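Local coordinates for transcription initiation factor tfiid subunit 72/90-100 KDA (Encephalitozoon cuniculi, PDB 2J4B), which probably takes part in regulating RNA polymerase II transcription initiation, as the NTD2 domain of TAF5, a WD-repeat subunit of TFIID and SAGA, at residues Glu76-Val81 with Asn88-Phe93; Lys27-Pro32 with Arg104-Leu109; Asp44-Gln47 with Glu53-Glu56; Tyr35-His40 with Leu119-Lys124. All coordinates share one frame; numbering follows the deposited sequence.

Contact 1 (Glu76-Val81 with Asn88-Phe93); sequences ESIYTV and NFAYTF
I78 turns its CG1 branch to the side opposite its own carbonyl carbon, beside the backbone N (chi1 -62°), and the near-trans chi2 of 174° then stretches CD1 out to meet F89 and A90. F89 swings its ring to the same spot with CG set between its backbone N and carbonyl carbon (chi1 77°), a setting uncommon in helices; the two side chains arrive from opposite directions. The CD1 methyl of I78 meets F89 at CZ, 3.2 Å away, and lies obliquely to the ring. At roughly a right angle to that approach, CD1 of I78 also stands 3.3 Å from CB of A90. Both are shorter than a relaxed carbon-carbon contact, so the packing seems tight here, though the exact values are doubtful. Alanine suits this place because its single methyl lets the loop that carries I78 come near helix 88-95, with 8.0 Å between the CA atoms of I78 and A90. Around this point H83 and I84 of helix 81-86 touch I78, F43 of helix 34-47 touches A90, and F75 packs edge-to-face with F89. No hydrogen bond links the two segments, and all their touching groups are hydrocarbon; the chemistry thus implies that shape and the exclusion of water hold the 76-81 loop against helix 88-95 in this helical domain.

Contact 2 (Lys27-Pro32 with Arg104-Leu109); sequences KNDLLP and RYAFDL
OD2 of D29 accepts a hydrogen bond from the backbone N of G103, the residue that ends strand 98-103 immediately before helix 104-116, and the same oxygen lies 4.1 Å from CB of A106 in the first turn of that helix. The aspartate therefore serves two ends at once: its carboxylate takes up a backbone N-H where strand gives way to helix, while its CB rests 3.9 Å from CB of A106. Lying near the amino end of helix 104-116, the negative charge would probably also be favoured by the helix dipole. With chi1 at -76°, CG of D29 leans to the N side of its residue, away from the C=O, and the acid reaches G103 from there. The CB of L30 does not head straight for the other helix, yet of its two end methyls CD2 turns inward, to 3.8 Å from O of A106 and 4.3 Å from CB of A106. A leucine, forked at its end, can put one methyl on A106 while its side chain also packs on W18 and I19. The contact thus joins helix 24-30 near D29 and L30 to the first turns of helix 104-116, two elements far apart in the sequence of this TAF5 domain. A106 is the common partner of both: a small, buried methyl that D29 and L30 can each approach, with the CA atoms of D29 and A106 6.6 Å apart. Helix 8-21 closes the apolar side, where W18 also meets L109. F26 of helix 24-30 packs on Y105 and L109.

Contact 3 (Asp44-Gln47 with Glu53-Glu56); sequences DLIQ and EAKE
L45 and A54 belong to a helical hairpin: helix 34-47 ends, a short connection follows, and helix 51-61 returns alongside it. Near this connection the two helices come close, with 5.3 Å between the CA atoms of L45 and A54, and CB of L45 touches CB of A54 at 3.7 Å. A methyl side chain suits such a narrow gap, since a backbone this near has little space for anything bulkier. L45 points CG opposite its own C=O carbon (chi1 -69°), and the extended chi2 of 167° brings CD1 against the backbone of A54, 3.8 Å from CA of A54. Its other methyl goes elsewhere: CD2 of L45 ends 4.0 Å from OE1 of E53, where the two side chains cross at about a right angle. Here the carboxylate oxygen of an exposed glutamate comes beside the leucine methyl, a contact of van der Waals kind with no polar bond. The hairpin is one step in the mainly helical TAF5 NTD2 domain, and its inner face is finished by I46, whose CG1 lies 4.0 Å from CB of A54. A beta-branched isoleucine can present several carbons at once, and I46 also packs on V81 and I84 of helix 81-86, while M8 of helix 8-21 lies against L45.

Contact 4 (Tyr35-His40 with Leu119-Lys124); sequences YPLFIH and LTYILK
L37 sends its CB toward helix 120-129, and with CG anti to the backbone N (chi1 177°) its fork opens onto two residues of that helix. At the fork CD1 goes to Y121, coming up to CE2 at 4.0 Å, at the ring's edge and near its plane. CD2 goes to I122 and lies against three of its carbons: CD1 of I122 is 3.9 Å away, with CG1 and CG2 scarcely farther. Leucine suits the place because each methyl finds its own apolar partner. Y121 reaches past L37 with its phenol end; its OH is hydrogen-bonded to OD2 of D44, one turn beyond H40. The same OH stands 3.7 Å from O of H40, too far for a second bond. The axes of the two helix segments are 11.4 Å apart at an angle of 108°, so they meet across one another, and side chains such as L37, Y121 and I122 fill the distance between them. Close to the centre of the domain, the crossing is covered by helix 8-21, whose L15 touches both L37 and I122, and by helix 104-116, whose L114 packs on I122.

How the contacts relate
Along the chain, helices 24-30 and 34-47 come first, and their partners in contacts 2 and 4, helices 104-116 and 120-129, follow in the same order, so these two long-range contacts interlock. Contacts 3 and 1 are short-range and fall in series within the span they enclose. The centre of contact 4 lies about 5 Å from the centre of the chain; contacts 1 and 2 lie on opposite sides of it, with centres about 28 Å apart. Helix 34-47 serves contacts 3 and 4, centres about 14 Å apart and joined by D44 and Y121; I46 packs on the loop of contact 1, and F93 links contacts 1 and 4. Early and late helices thus form one compact domain.

Contact 1 (Glu76-Val81 with Asn88-Phe93)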
loop_
_atom_site.group_PDB
_atom_site.type_symbol
_atom_site.label_atom_id
_atom_site.label_comp_id
_atom_site.label_asym_id
_atom_site.label_seq_id
_atom_site.Cartn_x
_atom_site.Cartn_y
_atom_site.Cartn_z
ATOM N N GLU A 76 -4.985 -13.106 -5.009
ATOM C CA GLU A 76 -6.410 -13.335 -5.257
ATOM C C GLU A 76 -6.983 -14.533 -4.480
ATOM O O GLU A 76 -8.110 -14.469 -3.997
ATOM C CB GLU A 76 -6.639 -13.524 -6.760
ATOM C CG GLU A 76 -7.941 -14.205 -7.133
ATOM C CD GLU A 76 -7.917 -14.740 -8.550
ATOM O OE1 GLU A 76 -7.739 -13.928 -9.489
ATOM O OE2 GLU A 76 -8.079 -15.970 -8.720
ATOM N N SER A 77 -6.206 -15.612 -4.359
ATOM C CA SER A 77 -6.663 -16.843 -3.707
ATOM C C SER A 77 -6.449 -16.845 -2.200
ATOM O O SER A 77 -6.765 -17.826 -1.541
ATOM C CB SER A 77 -5.952 -18.075 -4.307
ATOM O OG SER A 77 -4.694 -18.337 -3.673
ATOM N N ILE A 78 -5.908 -15.757 -1.658
ATOM C CA ILE A 78 -5.653 -15.638 -0.223
ATOM C C ILE A 78 -6.769 -14.863 0.481
ATOM O O ILE A 78 -6.769 -13.635 0.440
ATOM C CB ILE A 78 -4.333 -14.895 0.013
ATOM C CG1 ILE A 78 -3.172 -15.684 -0.582
ATOM C CG2 ILE A 78 -4.084 -14.652 1.510
ATOM C CD1 ILE A 78 -1.873 -14.938 -0.514
ATOM N N TYR A 79 -7.701 -15.580 1.121
ATOM C CA TYR A 79 -8.871 -14.968 1.774
ATOM C C TYR A 79 -8.798 -14.953 3.300
ATOM O O TYR A 79 -9.341 -14.058 3.934
ATOM C CB TYR A 79 -10.173 -15.702 1.394
ATOM C CG TYR A 79 -10.315 -15.979 -0.075
ATOM C CD1 TYR A 79 -10.484 -14.940 -0.983
ATOM C CD2 TYR A 79 -10.276 -17.280 -0.563
ATOM C CE1 TYR A 79 -10.611 -15.185 -2.332
ATOM C CE2 TYR A 79 -10.400 -17.531 -1.922
ATOM C CZ TYR A 79 -10.561 -16.476 -2.796
ATOM O OH TYR A 79 -10.685 -16.714 -4.139
ATOM N N THR A 80 -8.166 -15.960 3.892
ATOM C CA THR A 80 -8.182 -16.102 5.340
ATOM C C THR A 80 -6.803 -15.943 5.941
ATOM O O THR A 80 -5.803 -15.883 5.223
ATOM C CB THR A 80 -8.746 -17.462 5.752
ATOM O OG1 THR A 80 -7.835 -18.497 5.354
ATOM C CG2 THR A 80 -10.114 -17.682 5.107
ATOM N N VAL A 81 -6.766 -15.862 7.265
ATOM C CA VAL A 81 -5.525 -15.769 8.011
ATOM C C VAL A 81 -4.666 -17.006 7.813
ATOM O O VAL A 81 -3.446 -16.896 7.719
ATOM C CB VAL A 81 -5.792 -15.569 9.534
ATOM C CG1 VAL A 81 -4.577 -15.985 10.376
ATOM C CG2 VAL A 81 -6.158 -14.130 9.803
ATOM N N ASN A 88 3.999 -18.558 1.444
ATOM C CA ASN A 88 5.165 -17.815 1.906
ATOM C C ASN A 88 5.355 -16.498 1.191
ATOM O O ASN A 88 5.949 -15.569 1.743
ATOM C CB ASN A 88 6.436 -18.662 1.804
ATOM C CG ASN A 88 6.656 -19.527 3.030
ATOM O OD1 ASN A 88 7.283 -20.585 2.952
ATOM N ND2 ASN A 88 6.129 -19.087 4.173
ATOM N N PHE A 89 4.855 -16.399 -0.035
ATOM C CA PHE A 89 4.888 -15.116 -0.707
ATOM C C PHE A 89 3.972 -14.136 0.057
ATOM O O PHE A 89 4.268 -12.959 0.131
ATOM C CB PHE A 89 4.510 -15.235 -2.182
ATOM C CG PHE A 89 3.043 -15.376 -2.413
ATOM C CD1 PHE A 89 2.218 -14.258 -2.444
ATOM C CD2 PHE A 89 2.478 -16.630 -2.578
ATOM C CE1 PHE A 89 0.858 -14.400 -2.636
ATOM C CE2 PHE A 89 1.118 -16.781 -2.773
ATOM C CZ PHE A 89 0.305 -15.670 -2.803
ATOM N N ALA A 90 2.882 -14.629 0.646
ATOM C CA ALA A 90 1.982 -13.779 1.443
ATOM C C ALA A 90 2.539 -13.486 2.839
ATOM O O ALA A 90 2.404 -12.366 3.339
ATOM C CB ALA A 90 0.610 -14.400 1.554
ATOM N N TYR A 91 3.147 -14.500 3.461
ATOM C CA TYR A 91 3.730 -14.364 4.791
ATOM C C TYR A 91 4.919 -13.440 4.751
ATOM O O TYR A 91 5.044 -12.541 5.576
ATOM C CB TYR A 91 4.172 -15.731 5.324
ATOM C CG TYR A 91 4.648 -15.729 6.762
ATOM C CD1 TYR A 91 3.747 -15.762 7.813
ATOM C CD2 TYR A 91 6.001 -15.712 7.064
ATOM C CE1 TYR A 91 4.183 -15.763 9.131
ATOM C CE2 TYR A 91 6.451 -15.722 8.380
ATOM C CZ TYR A 91 5.544 -15.746 9.403
ATOM O OH TYR A 91 6.003 -15.753 10.701
ATOM N N THR A 92 5.797 -13.670 3.786
ATOM C CA THR A 92 6.986 -12.843 3.624
ATOM C C THR A 92 6.601 -11.395 3.401
ATOM O O THR A 92 7.204 -10.494 3.969
ATOM C CB THR A 92 7.841 -13.316 2.461
ATOM O OG1 THR A 92 8.441 -14.562 2.806
ATOM C CG2 THR A 92 8.936 -12.310 2.162
ATOM N N PHE A 93 5.575 -11.171 2.589
ATOM C CA PHE A 93 5.144 -9.821 2.319
ATOM C C PHE A 93 4.625 -9.132 3.598
ATOM O O PHE A 93 4.863 -7.948 3.822
ATOM C CB PHE A 93 4.082 -9.798 1.224
ATOM C CG PHE A 93 3.830 -8.423 0.689
ATOM C CD1 PHE A 93 3.132 -7.501 1.436
ATOM C CD2 PHE A 93 4.342 -8.037 -0.540
ATOM C CE1 PHE A 93 2.934 -6.225 0.971
ATOM C CE2 PHE A 93 4.133 -6.761 -1.019
ATOM C CZ PHE A 93 3.427 -5.854 -0.260
#

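Contact 2 (Lys27-Pro32 with Arg104-Leu109)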
loop_
_atom_site.group_PDB
_atom_site.type_symbol
_atom_site.label_atom_id
_atom_site.label_comp_id
_atom_site.label_asym_id
_atom_site.label_seq_id
_atom_site.Cartn_x
_atom_site.Cartn_y
_atom_site.Cartn_z
ATOM N N LYS A 27 4.774 11.894 -9.794
ATOM C CA LYS A 27 3.867 10.740 -9.873
ATOM C C LYS A 27 4.621 9.405 -9.973
ATOM O O LYS A 27 4.176 8.388 -9.457
ATOM C CB LYS A 27 2.934 10.894 -11.070
ATOM C CG LYS A 27 1.644 10.129 -10.944
ATOM C CD LYS A 27 0.808 10.289 -12.188
ATOM C CE LYS A 27 0.273 11.685 -12.326
ATOM N NZ LYS A 27 -0.018 12.002 -13.753
ATOM N N ASN A 28 5.752 9.447 -10.666
ATOM C CA ASN A 28 6.649 8.318 -10.878
ATOM C C ASN A 28 7.130 7.732 -9.558
ATOM O O ASN A 28 7.160 6.514 -9.370
ATOM C CB ASN A 28 7.871 8.851 -11.633
ATOM C CG ASN A 28 8.473 7.859 -12.589
ATOM O OD1 ASN A 28 9.674 7.930 -12.868
ATOM N ND2 ASN A 28 7.662 6.967 -13.131
ATOM N N ASP A 29 7.540 8.610 -8.650
ATOM C CA ASP A 29 8.050 8.190 -7.364
ATOM C C ASP A 29 6.943 7.888 -6.368
ATOM O O ASP A 29 7.192 7.249 -5.367
ATOM C CB ASP A 29 8.936 9.278 -6.757
ATOM C CG ASP A 29 10.282 9.339 -7.381
ATOM O OD1 ASP A 29 10.631 8.410 -8.163
ATOM O OD2 ASP A 29 10.986 10.332 -7.087
ATOM N N LEU A 30 5.738 8.379 -6.630
ATOM C CA LEU A 30 4.623 8.202 -5.719
ATOM C C LEU A 30 3.751 6.986 -6.045
ATOM O O LEU A 30 3.197 6.385 -5.153
ATOM C CB LEU A 30 3.767 9.476 -5.671
ATOM C CG LEU A 30 4.496 10.686 -5.050
ATOM C CD1 LEU A 30 3.747 12.003 -5.276
ATOM C CD2 LEU A 30 4.776 10.478 -3.568
ATOM N N LEU A 31 3.634 6.605 -7.312
ATOM C CA LEU A 31 2.712 5.522 -7.663
ATOM C C LEU A 31 3.105 4.162 -7.051
ATOM O O LEU A 31 2.237 3.401 -6.633
ATOM C CB LEU A 31 2.510 5.426 -9.178
ATOM C CG LEU A 31 1.436 6.404 -9.696
ATOM C CD1 LEU A 31 1.459 6.543 -11.237
ATOM C CD2 LEU A 31 0.020 6.030 -9.216
ATOM N N PRO A 32 4.416 3.859 -6.989
ATOM C CA PRO A 32 4.845 2.584 -6.397
ATOM C C PRO A 32 4.342 2.391 -4.972
ATOM O O PRO A 32 4.240 1.257 -4.503
ATOM C CB PRO A 32 6.372 2.671 -6.419
ATOM C CG PRO A 32 6.677 3.638 -7.530
ATOM C CD PRO A 32 5.554 4.648 -7.491
ATOM N N ARG A 104 13.862 13.463 -3.010
ATOM C CA ARG A 104 13.659 14.210 -1.774
ATOM C C ARG A 104 12.381 15.039 -1.788
ATOM O O ARG A 104 11.730 15.182 -0.760
ATOM C CB ARG A 104 14.841 15.149 -1.499
ATOM C CG ARG A 104 14.992 15.530 -0.011
ATOM C CD ARG A 104 15.308 17.033 0.249
ATOM N NE ARG A 104 16.181 17.640 -0.752
ATOM C CZ ARG A 104 16.699 18.867 -0.660
ATOM N NH1 ARG A 104 16.441 19.634 0.402
ATOM N NH2 ARG A 104 17.479 19.334 -1.633
ATOM N N TYR A 105 12.018 15.591 -2.941
ATOM C CA TYR A 105 10.824 16.425 -3.029
ATOM C C TYR A 105 9.503 15.619 -2.946
ATOM O O TYR A 105 8.628 15.944 -2.160
ATOM C CB TYR A 105 10.860 17.254 -4.305
ATOM C CG TYR A 105 12.076 18.135 -4.407
ATOM C CD1 TYR A 105 12.338 19.095 -3.442
ATOM C CD2 TYR A 105 12.976 18.001 -5.463
ATOM C CE1 TYR A 105 13.457 19.893 -3.521
ATOM C CE2 TYR A 105 14.093 18.806 -5.552
ATOM C CZ TYR A 105 14.328 19.747 -4.572
ATOM O OH TYR A 105 15.445 20.560 -4.634
ATOM N N ALA A 106 9.365 14.586 -3.774
ATOM C CA ALA A 106 8.210 13.681 -3.718
ATOM C C ALA A 106 7.995 13.156 -2.303
ATOM O O ALA A 106 6.862 13.150 -1.786
ATOM C CB ALA A 106 8.403 12.513 -4.680
ATOM N N PHE A 107 9.083 12.707 -1.684
ATOM C CA PHE A 107 9.039 12.289 -0.295
ATOM C C PHE A 107 8.440 13.397 0.579
ATOM O O PHE A 107 7.477 13.168 1.306
ATOM C CB PHE A 107 10.447 11.934 0.204
ATOM C CG PHE A 107 10.485 11.408 1.611
ATOM C CD1 PHE A 107 9.923 10.175 1.924
ATOM C CD2 PHE A 107 11.106 12.133 2.620
ATOM C CE1 PHE A 107 9.985 9.673 3.219
ATOM C CE2 PHE A 107 11.169 11.651 3.905
ATOM C CZ PHE A 107 10.607 10.427 4.215
ATOM N N ASP A 108 9.011 14.594 0.512
ATOM C CA ASP A 108 8.555 15.681 1.370
ATOM C C ASP A 108 7.067 16.016 1.125
ATOM O O ASP A 108 6.265 16.099 2.066
ATOM C CB ASP A 108 9.449 16.903 1.216
ATOM C CG ASP A 108 9.365 17.825 2.409
ATOM O OD1 ASP A 108 8.258 18.316 2.708
ATOM O OD2 ASP A 108 10.393 18.053 3.077
ATOM N N LEU A 109 6.682 16.175 -0.130
ATOM C CA LEU A 109 5.272 16.361 -0.444
ATOM C C LEU A 109 4.426 15.243 0.170
ATOM O O LEU A 109 3.372 15.516 0.759
ATOM C CB LEU A 109 5.057 16.457 -1.961
ATOM C CG LEU A 109 5.549 17.794 -2.536
ATOM C CD1 LEU A 109 5.727 17.726 -4.052
ATOM C CD2 LEU A 109 4.619 18.958 -2.143
#

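Contact 3 (Asp44-Gln47 with Glu53-Glu56)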
loop_
_atom_site.group_PDB
_atom_site.type_symbol
_atom_site.label_atom_id
_atom_site.label_comp_id
_atom_site.label_asym_id
_atom_site.label_seq_id
_atom_site.Cartn_x
_atom_site.Cartn_y
_atom_site.Cartn_z
ATOM N N ASP A 44 -4.798 -6.685 6.188
ATOM C CA ASP A 44 -5.302 -6.170 7.462
ATOM C C ASP A 44 -6.819 -6.396 7.647
ATOM O O ASP A 44 -7.280 -6.677 8.761
ATOM C CB ASP A 44 -4.934 -4.708 7.627
ATOM C CG ASP A 44 -3.581 -4.525 8.274
ATOM O OD1 ASP A 44 -3.205 -5.410 9.071
ATOM O OD2 ASP A 44 -2.878 -3.510 8.007
ATOM N N LEU A 45 -7.584 -6.303 6.561
ATOM C CA LEU A 45 -9.006 -6.633 6.588
ATOM C C LEU A 45 -9.242 -8.124 6.848
ATOM O O LEU A 45 -10.220 -8.514 7.523
ATOM C CB LEU A 45 -9.685 -6.210 5.279
ATOM C CG LEU A 45 -9.799 -4.693 5.046
ATOM C CD1 LEU A 45 -10.202 -4.418 3.570
ATOM C CD2 LEU A 45 -10.749 -3.994 6.040
ATOM N N ILE A 46 -8.351 -8.949 6.308
ATOM C CA ILE A 46 -8.383 -10.396 6.531
ATOM C C ILE A 46 -8.096 -10.749 7.997
ATOM O O ILE A 46 -8.782 -11.578 8.603
ATOM C CB ILE A 46 -7.368 -11.111 5.630
ATOM C CG1 ILE A 46 -7.869 -11.142 4.178
ATOM C CG2 ILE A 46 -7.113 -12.524 6.106
ATOM C CD1 ILE A 46 -6.805 -11.621 3.195
ATOM N N GLN A 47 -7.087 -10.107 8.564
ATOM C CA GLN A 47 -6.711 -10.351 9.941
ATOM C C GLN A 47 -7.824 -9.948 10.896
ATOM O O GLN A 47 -8.041 -10.613 11.907
ATOM C CB GLN A 47 -5.438 -9.587 10.284
ATOM C CG GLN A 47 -4.759 -10.085 11.543
ATOM C CD GLN A 47 -3.484 -9.342 11.823
ATOM O OE1 GLN A 47 -2.393 -9.921 11.747
ATOM N NE2 GLN A 47 -3.599 -8.044 12.131
ATOM N N GLU A 53 -15.309 -7.688 3.028
ATOM C CA GLU A 53 -14.828 -6.355 2.773
ATOM C C GLU A 53 -13.494 -6.428 2.057
ATOM O O GLU A 53 -13.223 -5.616 1.164
ATOM C CB GLU A 53 -14.683 -5.571 4.080
ATOM C CG GLU A 53 -16.009 -5.274 4.784
ATOM C CD GLU A 53 -15.868 -4.176 5.832
ATOM O OE1 GLU A 53 -14.771 -3.574 5.892
ATOM O OE2 GLU A 53 -16.844 -3.906 6.584
ATOM N N ALA A 54 -12.676 -7.406 2.453
ATOM C CA ALA A 54 -11.342 -7.583 1.885
ATOM C C ALA A 54 -11.411 -7.905 0.406
ATOM O O ALA A 54 -10.680 -7.321 -0.385
ATOM C CB ALA A 54 -10.578 -8.671 2.631
ATOM N N LYS A 55 -12.307 -8.810 0.028
ATOM C CA LYS A 55 -12.438 -9.213 -1.373
ATOM C C LYS A 55 -12.970 -8.086 -2.252
ATOM O O LYS A 55 -12.545 -7.942 -3.395
ATOM C CB LYS A 55 -13.325 -10.447 -1.501
ATOM C CG LYS A 55 -12.761 -11.689 -0.808
ATOM C CD LYS A 55 -13.581 -12.932 -1.124
ATOM C CE LYS A 55 -14.969 -12.864 -0.562
ATOM N NZ LYS A 55 -15.899 -13.647 -1.433
ATOM N N GLU A 56 -13.891 -7.283 -1.715
ATOM C CA GLU A 56 -14.403 -6.115 -2.441
ATOM C C GLU A 56 -13.310 -5.070 -2.701
ATOM O O GLU A 56 -13.245 -4.487 -3.783
ATOM C CB GLU A 56 -15.547 -5.448 -1.674
ATOM C CG GLU A 56 -16.653 -6.380 -1.236
ATOM C CD GLU A 56 -17.988 -5.669 -1.059
ATOM O OE1 GLU A 56 -18.013 -4.412 -1.154
ATOM O OE2 GLU A 56 -19.011 -6.375 -0.850
#

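Contact 4 (Tyr35-His40 with Leu119-Lys124)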
loop_
_atom_site.group_PDB
_atom_site.type_symbol
_atom_site.label_atom_id
_atom_site.label_comp_id
_atom_site.label_asym_id
_atom_site.label_seq_id
_atom_site.Cartn_x
_atom_site.Cartn_y
_atom_site.Cartn_z
ATOM N N TYR A 35 0.949 0.063 -4.218
ATOM C CA TYR A 35 0.902 -1.402 -4.305
ATOM C C TYR A 35 1.088 -2.099 -2.961
ATOM O O TYR A 35 0.236 -2.911 -2.571
ATOM C CB TYR A 35 1.925 -1.968 -5.299
ATOM C CG TYR A 35 1.963 -3.495 -5.283
ATOM C CD1 TYR A 35 0.844 -4.238 -5.633
ATOM C CD2 TYR A 35 3.094 -4.179 -4.900
ATOM C CE1 TYR A 35 0.870 -5.598 -5.629
ATOM C CE2 TYR A 35 3.134 -5.554 -4.894
ATOM C CZ TYR A 35 2.021 -6.266 -5.265
ATOM O OH TYR A 35 2.041 -7.656 -5.251
ATOM N N PRO A 36 2.214 -1.822 -2.270
ATOM C CA PRO A 36 2.400 -2.369 -0.921
ATOM C C PRO A 36 1.335 -1.897 0.064
ATOM O O PRO A 36 0.885 -2.676 0.880
ATOM C CB PRO A 36 3.792 -1.866 -0.517
ATOM C CG PRO A 36 4.077 -0.731 -1.429
ATOM C CD PRO A 36 3.374 -1.023 -2.694
ATOM N N LEU A 37 0.916 -0.646 -0.021
ATOM C CA LEU A 37 -0.162 -0.173 0.830
ATOM C C LEU A 37 -1.454 -0.972 0.592
ATOM O O LEU A 37 -2.145 -1.358 1.539
ATOM C CB LEU A 37 -0.426 1.300 0.556
ATOM C CG LEU A 37 -1.584 1.929 1.335
ATOM C CD1 LEU A 37 -1.581 1.553 2.846
ATOM C CD2 LEU A 37 -1.542 3.468 1.123
ATOM N N PHE A 38 -1.762 -1.194 -0.685
ATOM C CA PHE A 38 -2.915 -1.975 -1.126
ATOM C C PHE A 38 -2.961 -3.393 -0.551
ATOM O O PHE A 38 -3.958 -3.813 0.016
ATOM C CB PHE A 38 -2.896 -2.050 -2.651
ATOM C CG PHE A 38 -3.858 -3.030 -3.240
ATOM C CD1 PHE A 38 -5.202 -2.720 -3.356
ATOM C CD2 PHE A 38 -3.410 -4.242 -3.742
ATOM C CE1 PHE A 38 -6.091 -3.619 -3.949
ATOM C CE2 PHE A 38 -4.286 -5.146 -4.350
ATOM C CZ PHE A 38 -5.624 -4.831 -4.449
ATOM N N ILE A 39 -1.874 -4.124 -0.716
ATOM C CA ILE A 39 -1.785 -5.480 -0.186
ATOM C C ILE A 39 -1.947 -5.410 1.315
ATOM O O ILE A 39 -2.684 -6.190 1.910
ATOM C CB ILE A 39 -0.426 -6.136 -0.539
ATOM C CG1 ILE A 39 -0.339 -6.384 -2.052
ATOM C CG2 ILE A 39 -0.233 -7.447 0.226
ATOM C CD1 ILE A 39 -1.474 -7.229 -2.611
ATOM N N HIS A 40 -1.272 -4.444 1.928
ATOM C CA HIS A 40 -1.286 -4.339 3.376
ATOM C C HIS A 40 -2.686 -4.092 3.924
ATOM O O HIS A 40 -3.030 -4.603 4.986
ATOM C CB HIS A 40 -0.304 -3.274 3.868
ATOM C CG HIS A 40 1.066 -3.804 4.124
ATOM N ND1 HIS A 40 1.318 -4.788 5.052
ATOM C CD2 HIS A 40 2.259 -3.495 3.567
ATOM C CE1 HIS A 40 2.610 -5.059 5.064
ATOM N NE2 HIS A 40 3.204 -4.288 4.168
ATOM N N LEU A 119 -3.355 10.945 8.245
ATOM C CA LEU A 119 -3.552 9.611 7.690
ATOM C C LEU A 119 -2.687 8.652 8.499
ATOM O O LEU A 119 -1.737 8.051 8.005
ATOM C CB LEU A 119 -3.208 9.570 6.195
ATOM C CG LEU A 119 -4.096 10.390 5.253
ATOM C CD1 LEU A 119 -3.753 10.059 3.833
ATOM C CD2 LEU A 119 -5.598 10.146 5.517
ATOM N N THR A 120 -3.065 8.529 9.765
ATOM C CA THR A 120 -2.288 7.872 10.800
ATOM C C THR A 120 -1.984 6.398 10.476
ATOM O O THR A 120 -0.940 5.847 10.857
ATOM C CB THR A 120 -3.052 7.996 12.136
ATOM O OG1 THR A 120 -2.238 7.561 13.227
ATOM C CG2 THR A 120 -4.288 7.152 12.083
ATOM N N TYR A 121 -2.882 5.759 9.744
ATOM C CA TYR A 121 -2.695 4.359 9.384
ATOM C C TYR A 121 -1.629 4.204 8.298
ATOM O O TYR A 121 -0.849 3.252 8.329
ATOM C CB TYR A 121 -4.010 3.739 8.927
ATOM C CG TYR A 121 -3.820 2.378 8.317
ATOM C CD1 TYR A 121 -3.810 1.245 9.113
ATOM C CD2 TYR A 121 -3.607 2.230 6.948
ATOM C CE1 TYR A 121 -3.624 0.000 8.571
ATOM C CE2 TYR A 121 -3.403 0.983 6.394
ATOM C CZ TYR A 121 -3.413 -0.128 7.215
ATOM O OH TYR A 121 -3.217 -1.375 6.692
ATOM N N ILE A 122 -1.601 5.123 7.330
ATOM C CA ILE A 122 -0.651 5.023 6.217
ATOM C C ILE A 122 0.767 5.289 6.703
ATOM O O ILE A 122 1.703 4.661 6.229
ATOM C CB ILE A 122 -0.977 5.990 5.061
ATOM C CG1 ILE A 122 -2.331 5.656 4.428
ATOM C CG2 ILE A 122 0.125 5.936 3.991
ATOM C CD1 ILE A 122 -2.682 6.518 3.202
ATOM N N LEU A 123 0.914 6.219 7.653
ATOM C CA LEU A 123 2.217 6.538 8.269
ATOM C C LEU A 123 2.737 5.366 9.079
ATOM O O LEU A 123 3.928 5.150 9.162
ATOM C CB LEU A 123 2.108 7.751 9.212
ATOM C CG LEU A 123 1.768 9.116 8.620
ATOM C CD1 LEU A 123 1.270 10.087 9.695
ATOM C CD2 LEU A 123 2.947 9.690 7.903
ATOM N N LYS A 124 1.828 4.623 9.705
ATOM C CA LYS A 124 2.215 3.443 10.454
ATOM C C LYS A 124 2.802 2.457 9.487
ATOM O O LYS A 124 3.893 1.938 9.706
ATOM C CB LYS A 124 1.021 2.836 11.171
ATOM C CG LYS A 124 1.353 1.667 12.094
ATOM C CD LYS A 124 0.075 1.080 12.702
ATOM C CE LYS A 124 -0.899 0.509 11.631
ATOM N NZ LYS A 124 -2.189 0.057 12.277
#